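Local coordinates for macrolide export ATP-binding/permease protein MacB (Actinobacillus actinomycetemcomitans, PDB 3FTJ) that probably exports macrolides as the homodimeric inner-membrane ABC transporter of the tripartite MacAB-TdeA efflux system, this chain being the transporter's periplasmic region, at residues Asn14-Phe19 against Thr187-Ser192; Ala40-Lys45 against Thr194-Ser199. One frame throughout, in Å; residues are numbered along the deposited sequence.

In the fold
Both contacts belong to the MacB-like periplasmic core domain and both use helix 186-201, which lies across one face of the mixed beta sheet. Contact 1 sets the early part of that helix against strand 15-20; contact 2 sets its later turns against helix 37-44. Their centres are about 11 Å apart, and the two join through Ile18, whose CD1 lies 3.7 Å from CD1 of Leu197. The same Ile18 CD1 stands 4.1 Å from CD1 of Leu43, making strand and helices share one apolar layer. Along the chain the segments alternate, so the contacts interlock strand 15-20 and helix 37-44 with helix 186-201, late in the chain.

Contact 1 of 2, residues Asn14-Phe19 against Thr187-Ser192; sequences NTMTIF and TVAEKS
Met16 reaches from strand 15-20 across to helix 186-201 and lays its thioether end against Glu190. This is a helix packed on the face of a beta sheet, in the small alpha/beta part of the MacB periplasmic core domain, where the strand runs antiparallel between strands 175-180 and 206-209. The backbones stay well apart, with the CA atoms of Met16 and Glu190 separated by 7.9 Å, and one long side chain spans the gap. Met16 can do so because its chain is fully stretched beyond CG (chi2 178°, chi3 -179°), carrying SD and CE straight out to the helix surface. There CE sits 3.8 Å from CB of Glu190 and also 3.8 Å from its backbone N, while SD comes to 3.9 Å from Glu190 CA. The methionine therefore touches chiefly the root of the glutamate and the adjoining helix backbone; the carboxylate oxygen OE1 of Glu190 is farther off, 4.4 Å from Met16 CE.

The two side chains cross at about a right angle. Glu190 holds CG anti to its own backbone N (chi1 173°) and runs out extended past the methionine, and its OE1 accepts a hydrogen bond from ND2 of Asn210, just after strand 206-209. The charged end is thus tied down beside the sheet while its aliphatic base covers the sulfur. Val178, Ile208 and Ser186 also pack on Met16, which is buried. No hydrogen bond joins the two segments. Met16 CE also meets the methyl CB of Ala189, more loosely, at 4.5 Å.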
ATOM      1  N   ASN A  14      -1.926  14.802  -5.236  1.00 43.47           N
ATOM      2  CA  ASN A  14      -0.749  14.463  -6.031  1.00 41.95           C
ATOM      3  C   ASN A  14      -0.436  12.968  -6.028  1.00 41.00           C
ATOM      4  O   ASN A  14       0.614  12.546  -6.518  1.00 39.23           O
ATOM      5  CB  ASN A  14       0.468  15.271  -5.571  1.00 46.27           C
ATOM      6  CG  ASN A  14       0.589  16.609  -6.294  1.00 54.31           C
ATOM      7  OD1 ASN A  14       0.316  16.711  -7.494  1.00 50.99           O
ATOM      8  ND2 ASN A  14       1.009  17.641  -5.565  1.00 60.83           N
ATOM      9  N   THR A  15      -1.349  12.173  -5.478  1.00 35.70           N
ATOM     10  CA  THR A  15      -1.202  10.725  -5.482  1.00 36.23           C
ATOM     11  C   THR A  15      -2.386  10.041  -6.154  1.00 32.93           C
ATOM     12  O   THR A  15      -3.518  10.514  -6.079  1.00 36.39           O
ATOM     13  CB  THR A  15      -1.078  10.168  -4.058  1.00 35.09           C
ATOM     14  OG1 THR A  15      -2.310  10.374  -3.364  1.00 41.45           O
ATOM     15  CG2 THR A  15       0.049  10.862  -3.308  1.00 34.82           C
ATOM     16  N   MET A  16      -2.114   8.925  -6.819  1.00 29.99           N
ATOM     17  CA  MET A  16      -3.161   8.112  -7.418  1.00 28.40           C
ATOM     18  C   MET A  16      -2.887   6.671  -7.060  1.00 28.00           C
ATOM     19  O   MET A  16      -1.732   6.256  -7.031  1.00 27.40           O
ATOM     20  CB  MET A  16      -3.158   8.251  -8.933  1.00 27.12           C
ATOM     21  CG  MET A  16      -3.349   9.667  -9.408  1.00 34.69           C
ATOM     22  SD  MET A  16      -3.282   9.777 -11.200  1.00 36.13           S
ATOM     23  CE  MET A  16      -3.508  11.547 -11.389  1.00 34.29           C
ATOM     24  N   THR A  17      -3.948   5.915  -6.788  1.00 27.80           N
ATOM     25  CA  THR A  17      -3.821   4.497  -6.474  1.00 23.99           C
ATOM     26  C   THR A  17      -4.497   3.676  -7.560  1.00 24.34           C
ATOM     27  O   THR A  17      -5.672   3.879  -7.871  1.00 26.08           O
ATOM     28  CB  THR A  17      -4.437   4.156  -5.098  1.00 26.22           C
ATOM     29  OG1 THR A  17      -3.832   4.975  -4.087  1.00 23.75           O
ATOM     30  CG2 THR A  17      -4.220   2.675  -4.748  1.00 23.27           C
ATOM     31  N   ILE A  18      -3.739   2.758  -8.145  1.00 19.81           N
ATOM     32  CA  ILE A  18      -4.250   1.883  -9.185  1.00 18.57           C
ATOM     33  C   ILE A  18      -4.652   0.528  -8.591  1.00 22.33           C
ATOM     34  O   ILE A  18      -3.865  -0.104  -7.886  1.00 18.71           O
ATOM     35  CB  ILE A  18      -3.199   1.692 -10.277  1.00 20.90           C
ATOM     36  CG1 ILE A  18      -2.654   3.058 -10.708  1.00 23.49           C
ATOM     37  CG2 ILE A  18      -3.790   0.945 -11.462  1.00 21.79           C
ATOM     38  CD1 ILE A  18      -1.208   3.043 -11.085  1.00 24.73           C
ATOM     39  N   PHE A  19      -5.880   0.100  -8.878  1.00 19.45           N
ATOM     40  CA  PHE A  19      -6.451  -1.128  -8.332  1.00 21.60           C
ATOM     41  C   PHE A  19      -6.831  -2.108  -9.439  1.00 23.05           C
ATOM     42  O   PHE A  19      -7.207  -1.696 -10.530  1.00 20.73           O
ATOM     43  CB  PHE A  19      -7.732  -0.815  -7.555  1.00 22.71           C
ATOM     44  CG  PHE A  19      -7.506  -0.083  -6.269  1.00 27.87           C
ATOM     45  CD1 PHE A  19      -7.193  -0.771  -5.112  1.00 26.70           C
ATOM     46  CD2 PHE A  19      -7.627   1.292  -6.211  1.00 27.82           C
ATOM     47  CE1 PHE A  19      -6.990  -0.103  -3.925  1.00 27.12           C
ATOM     48  CE2 PHE A  19      -7.429   1.964  -5.025  1.00 25.96           C
ATOM     49  CZ  PHE A  19      -7.113   1.265  -3.882  1.00 25.95           C
ATOM     50  N   THR A 187      -4.624  15.672 -14.443  1.00 28.91           N
ATOM     51  CA  THR A 187      -5.472  15.048 -15.448  1.00 25.61           C
ATOM     52  C   THR A 187      -4.651  14.402 -16.564  1.00 29.14           C
ATOM     53  O   THR A 187      -4.984  13.320 -17.052  1.00 24.11           O
ATOM     54  CB  THR A 187      -6.444  16.062 -16.073  1.00 32.06           C
ATOM     55  OG1 THR A 187      -7.434  16.450 -15.105  1.00 34.85           O
ATOM     56  CG2 THR A 187      -7.129  15.449 -17.264  1.00 34.11           C
ATOM     57  N   VAL A 188      -3.578  15.074 -16.972  1.00 30.12           N
ATOM     58  CA  VAL A 188      -2.705  14.550 -18.019  1.00 29.28           C
ATOM     59  C   VAL A 188      -1.943  13.331 -17.505  1.00 27.24           C
ATOM     60  O   VAL A 188      -1.774  12.346 -18.219  1.00 25.60           O
ATOM     61  CB  VAL A 188      -1.691  15.608 -18.499  1.00 32.54           C
ATOM     62  CG1 VAL A 188      -0.639  14.966 -19.387  1.00 31.81           C
ATOM     63  CG2 VAL A 188      -2.404  16.751 -19.224  1.00 31.50           C
ATOM     64  N   ALA A 189      -1.494  13.403 -16.255  1.00 25.97           N
ATOM     65  CA  ALA A 189      -0.764  12.299 -15.640  1.00 25.71           C
ATOM     66  C   ALA A 189      -1.634  11.050 -15.546  1.00 26.44           C
ATOM     67  O   ALA A 189      -1.175   9.941 -15.834  1.00 26.57           O
ATOM     68  CB  ALA A 189      -0.256  12.697 -14.270  1.00 28.60           C
ATOM     69  N   GLU A 190      -2.890  11.225 -15.148  1.00 25.59           N
ATOM     70  CA  GLU A 190      -3.804  10.092 -15.083  1.00 27.47           C
ATOM     71  C   GLU A 190      -3.909   9.446 -16.453  1.00 25.07           C
ATOM     72  O   GLU A 190      -3.821   8.227 -16.577  1.00 26.32           O
ATOM     73  CB  GLU A 190      -5.192  10.507 -14.584  1.00 25.63           C
ATOM     74  CG  GLU A 190      -6.221   9.387 -14.672  1.00 32.09           C
ATOM     75  CD  GLU A 190      -7.493   9.684 -13.892  1.00 36.87           C
ATOM     76  OE1 GLU A 190      -7.463  10.573 -13.011  1.00 35.79           O
ATOM     77  OE2 GLU A 190      -8.522   9.025 -14.164  1.00 35.24           O
ATOM     78  N   LYS A 191      -4.076  10.270 -17.485  1.00 22.34           N
ATOM     79  CA  LYS A 191      -4.256   9.765 -18.841  1.00 23.37           C
ATOM     80  C   LYS A 191      -3.047   8.985 -19.344  1.00 24.74           C
ATOM     81  O   LYS A 191      -3.203   7.919 -19.932  1.00 25.88           O
ATOM     82  CB  LYS A 191      -4.570  10.906 -19.814  1.00 31.18           C
ATOM     83  CG  LYS A 191      -5.961  11.497 -19.646  1.00 37.11           C
ATOM     84  CD  LYS A 191      -6.209  12.625 -20.643  1.00 42.64           C
ATOM     85  CE  LYS A 191      -6.093  12.134 -22.087  1.00 52.92           C
ATOM     86  NZ  LYS A 191      -6.230  13.252 -23.083  1.00 55.52           N
ATOM     87  N   SER A 192      -1.851   9.530 -19.143  1.00 22.39           N
ATOM     88  CA  SER A 192      -0.629   8.844 -19.565  1.00 26.88           C
ATOM     89  C   SER A 192      -0.500   7.512 -18.831  1.00 26.75           C
ATOM     90  O   SER A 192      -0.161   6.485 -19.416  1.00 26.66           O
ATOM     91  CB  SER A 192       0.601   9.699 -19.258  1.00 29.20           C
ATOM     92  OG  SER A 192       0.434  11.033 -19.703  1.00 33.12           O
TER

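Contact 2 of 2, residues Ala40-Lys45 against Thr194-Ser199; sequences ANTLSK and TELLKS
Helices 37-44 and 186-201 run roughly antiparallel here, their local N-to-C directions 144° apart and their axes 11.1 Å apart at closest approach, with Leu43 and Leu196 facing at the nearest CA pair. At that spacing the leucine ends do the touching. Leu196 points at the other helix, and with CG anti to its backbone N (chi1 177°) it brings CD2 up to two neighbours, Leu43 and Thr42. CD2 of Leu43 lies 3.9 Å from Leu196 CD2, the two side chains sliding past each other in opposite directions. The methyl CG2 of Thr42 reaches Leu196 CD2 at 4.1 Å, while Thr42 OG1 hydrogen-bonds with O of Ser38 in the same helix. One methyl of Leu196 thus meets both residues.

The second branch of Leu43 works deeper down. Its CD1 approaches CD2 of Leu197 at 4.4 Å, a looser touch. Both leucines leave their helices at a slant to the opposite helix, and their ends bring them together over the sheet: Ile18 packs on each, Ile49 and Val52 of strand 49-64 lie against Leu43, and Phe206 lies against Leu197. No hydrogen bond or salt bridge crosses between the segments. Two helices side by side on one sheet face, joined by leucines and sealed below by strand side chains, make the two-layer alpha/beta sandwich of this part of the MacB periplasmic domain.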
ATOM      1  N   ALA A  40       4.879  -1.844 -11.854  1.00 18.28           N
ATOM      2  CA  ALA A  40       5.379  -0.817 -10.945  1.00 21.01           C
ATOM      3  C   ALA A  40       6.774  -0.328 -11.337  1.00 23.91           C
ATOM      4  O   ALA A  40       7.083   0.856 -11.210  1.00 23.82           O
ATOM      5  CB  ALA A  40       5.382  -1.324  -9.499  1.00 19.79           C
ATOM      6  N   ASN A  41       7.612  -1.238 -11.815  1.00 25.36           N
ATOM      7  CA  ASN A  41       8.950  -0.863 -12.249  1.00 26.37           C
ATOM      8  C   ASN A  41       8.888   0.096 -13.437  1.00 27.77           C
ATOM      9  O   ASN A  41       9.556   1.125 -13.455  1.00 30.88           O
ATOM     10  CB  ASN A  41       9.759  -2.109 -12.605  1.00 29.72           C
ATOM     11  CG  ASN A  41      11.219  -1.798 -12.891  1.00 37.57           C
ATOM     12  OD1 ASN A  41      11.708  -2.031 -13.998  1.00 40.88           O
ATOM     13  ND2 ASN A  41      11.917  -1.251 -11.900  1.00 32.45           N
ATOM     14  N   THR A  42       8.075  -0.237 -14.430  1.00 27.48           N
ATOM     15  CA  THR A  42       7.925   0.622 -15.598  1.00 24.00           C
ATOM     16  C   THR A  42       7.366   1.996 -15.235  1.00 26.23           C
ATOM     17  O   THR A  42       7.810   3.022 -15.763  1.00 23.80           O
ATOM     18  CB  THR A  42       7.048  -0.045 -16.642  1.00 27.35           C
ATOM     19  OG1 THR A  42       7.671  -1.269 -17.040  1.00 28.51           O
ATOM     20  CG2 THR A  42       6.880   0.861 -17.864  1.00 27.87           C
ATOM     21  N   LEU A  43       6.407   2.024 -14.318  1.00 22.15           N
ATOM     22  CA  LEU A  43       5.848   3.289 -13.855  1.00 25.19           C
ATOM     23  C   LEU A  43       6.909   4.141 -13.164  1.00 25.11           C
ATOM     24  O   LEU A  43       6.959   5.354 -13.348  1.00 26.63           O
ATOM     25  CB  LEU A  43       4.660   3.049 -12.919  1.00 21.42           C
ATOM     26  CG  LEU A  43       3.398   2.467 -13.568  1.00 23.38           C
ATOM     27  CD1 LEU A  43       2.429   1.924 -12.513  1.00 24.75           C
ATOM     28  CD2 LEU A  43       2.711   3.513 -14.425  1.00 24.20           C
ATOM     29  N   SER A  44       7.765   3.504 -12.377  1.00 24.23           N
ATOM     30  CA  SER A  44       8.789   4.234 -11.630  1.00 26.83           C
ATOM     31  C   SER A  44       9.729   4.983 -12.561  1.00 29.07           C
ATOM     32  O   SER A  44      10.447   5.889 -12.132  1.00 29.05           O
ATOM     33  CB  SER A  44       9.607   3.289 -10.756  1.00 26.27           C
ATOM     34  OG  SER A  44      10.341   2.382 -11.560  1.00 25.41           O
ATOM     35  N   LYS A  45       9.719   4.602 -13.836  1.00 27.81           N
ATOM     36  CA  LYS A  45      10.630   5.185 -14.811  1.00 31.36           C
ATOM     37  C   LYS A  45      10.043   6.344 -15.615  1.00 32.97           C
ATOM     38  O   LYS A  45      10.776   7.051 -16.305  1.00 40.66           O
ATOM     39  CB  LYS A  45      11.184   4.101 -15.736  1.00 31.16           C
ATOM     40  CG  LYS A  45      12.199   3.213 -15.039  1.00 30.19           C
ATOM     41  CD  LYS A  45      12.534   1.973 -15.831  1.00 35.83           C
ATOM     42  CE  LYS A  45      13.632   1.185 -15.117  1.00 45.75           C
ATOM     43  NZ  LYS A  45      13.871  -0.162 -15.714  1.00 50.65           N
ATOM     44  N   THR A 194      -2.879   5.731 -17.418  1.00 24.58           N
ATOM     45  CA  THR A 194      -3.907   4.825 -17.924  1.00 20.93           C
ATOM     46  C   THR A 194      -3.502   4.210 -19.251  1.00 24.53           C
ATOM     47  O   THR A 194      -3.634   3.008 -19.457  1.00 23.29           O
ATOM     48  CB  THR A 194      -5.235   5.545 -18.131  1.00 21.54           C
ATOM     49  OG1 THR A 194      -5.717   6.025 -16.871  1.00 28.11           O
ATOM     50  CG2 THR A 194      -6.264   4.598 -18.744  1.00 24.94           C
ATOM     51  N   GLU A 195      -3.013   5.031 -20.167  1.00 24.30           N
ATOM     52  CA  GLU A 195      -2.617   4.501 -21.464  1.00 27.15           C
ATOM     53  C   GLU A 195      -1.451   3.521 -21.359  1.00 23.31           C
ATOM     54  O   GLU A 195      -1.454   2.490 -22.021  1.00 23.45           O
ATOM     55  CB  GLU A 195      -2.335   5.629 -22.460  1.00 28.23           C
ATOM     56  CG  GLU A 195      -3.615   6.238 -22.997  1.00 30.60           C
ATOM     57  CD  GLU A 195      -4.656   5.172 -23.345  1.00 39.59           C
ATOM     58  OE1 GLU A 195      -4.320   4.234 -24.103  1.00 42.89           O
ATOM     59  OE2 GLU A 195      -5.808   5.267 -22.858  1.00 37.20           O
ATOM     60  N   LEU A 196      -0.473   3.832 -20.510  1.00 21.85           N
ATOM     61  CA  LEU A 196       0.676   2.950 -20.336  1.00 23.74           C
ATOM     62  C   LEU A 196       0.249   1.583 -19.788  1.00 25.83           C
ATOM     63  O   LEU A 196       0.629   0.540 -20.332  1.00 22.48           O
ATOM     64  CB  LEU A 196       1.728   3.591 -19.428  1.00 25.85           C
ATOM     65  CG  LEU A 196       2.981   2.774 -19.077  1.00 23.22           C
ATOM     66  CD1 LEU A 196       3.743   2.334 -20.320  1.00 22.24           C
ATOM     67  CD2 LEU A 196       3.890   3.583 -18.156  1.00 24.50           C
ATOM     68  N   LEU A 197      -0.560   1.592 -18.729  1.00 24.75           N
ATOM     69  CA  LEU A 197      -1.023   0.347 -18.110  1.00 24.65           C
ATOM     70  C   LEU A 197      -1.927  -0.483 -19.011  1.00 23.14           C
ATOM     71  O   LEU A 197      -1.865  -1.711 -18.976  1.00 24.00           O
ATOM     72  CB  LEU A 197      -1.720   0.617 -16.777  1.00 23.03           C
ATOM     73  CG  LEU A 197      -0.792   0.866 -15.596  1.00 23.64           C
ATOM     74  CD1 LEU A 197      -1.571   1.500 -14.470  1.00 28.51           C
ATOM     75  CD2 LEU A 197      -0.142  -0.438 -15.135  1.00 29.44           C
ATOM     76  N   LYS A 198      -2.784   0.177 -19.791  1.00 20.81           N
ATOM     77  CA  LYS A 198      -3.551  -0.513 -20.834  1.00 24.23           C
ATOM     78  C   LYS A 198      -2.627  -1.202 -21.842  1.00 21.12           C
ATOM     79  O   LYS A 198      -2.859  -2.345 -22.220  1.00 23.89           O
ATOM     80  CB  LYS A 198      -4.486   0.451 -21.575  1.00 27.54           C
ATOM     81  CG  LYS A 198      -5.571   1.056 -20.702  1.00 32.72           C
ATOM     82  CD  LYS A 198      -6.309   2.187 -21.403  1.00 37.68           C
ATOM     83  CE  LYS A 198      -7.189   1.672 -22.530  1.00 40.64           C
ATOM     84  NZ  LYS A 198      -8.108   2.753 -23.007  1.00 52.83           N
ATOM     85  N   SER A 199      -1.594  -0.490 -22.282  1.00 24.70           N
ATOM     86  CA  SER A 199      -0.596  -1.031 -23.203  1.00 23.37           C
ATOM     87  C   SER A 199       0.102  -2.245 -22.585  1.00 22.22           C
ATOM     88  O   SER A 199       0.319  -3.269 -23.244  1.00 20.53           O
ATOM     89  CB  SER A 199       0.438   0.048 -23.535  1.00 21.97           C
ATOM     90  OG  SER A 199       1.394  -0.411 -24.475  1.00 23.44           O
TER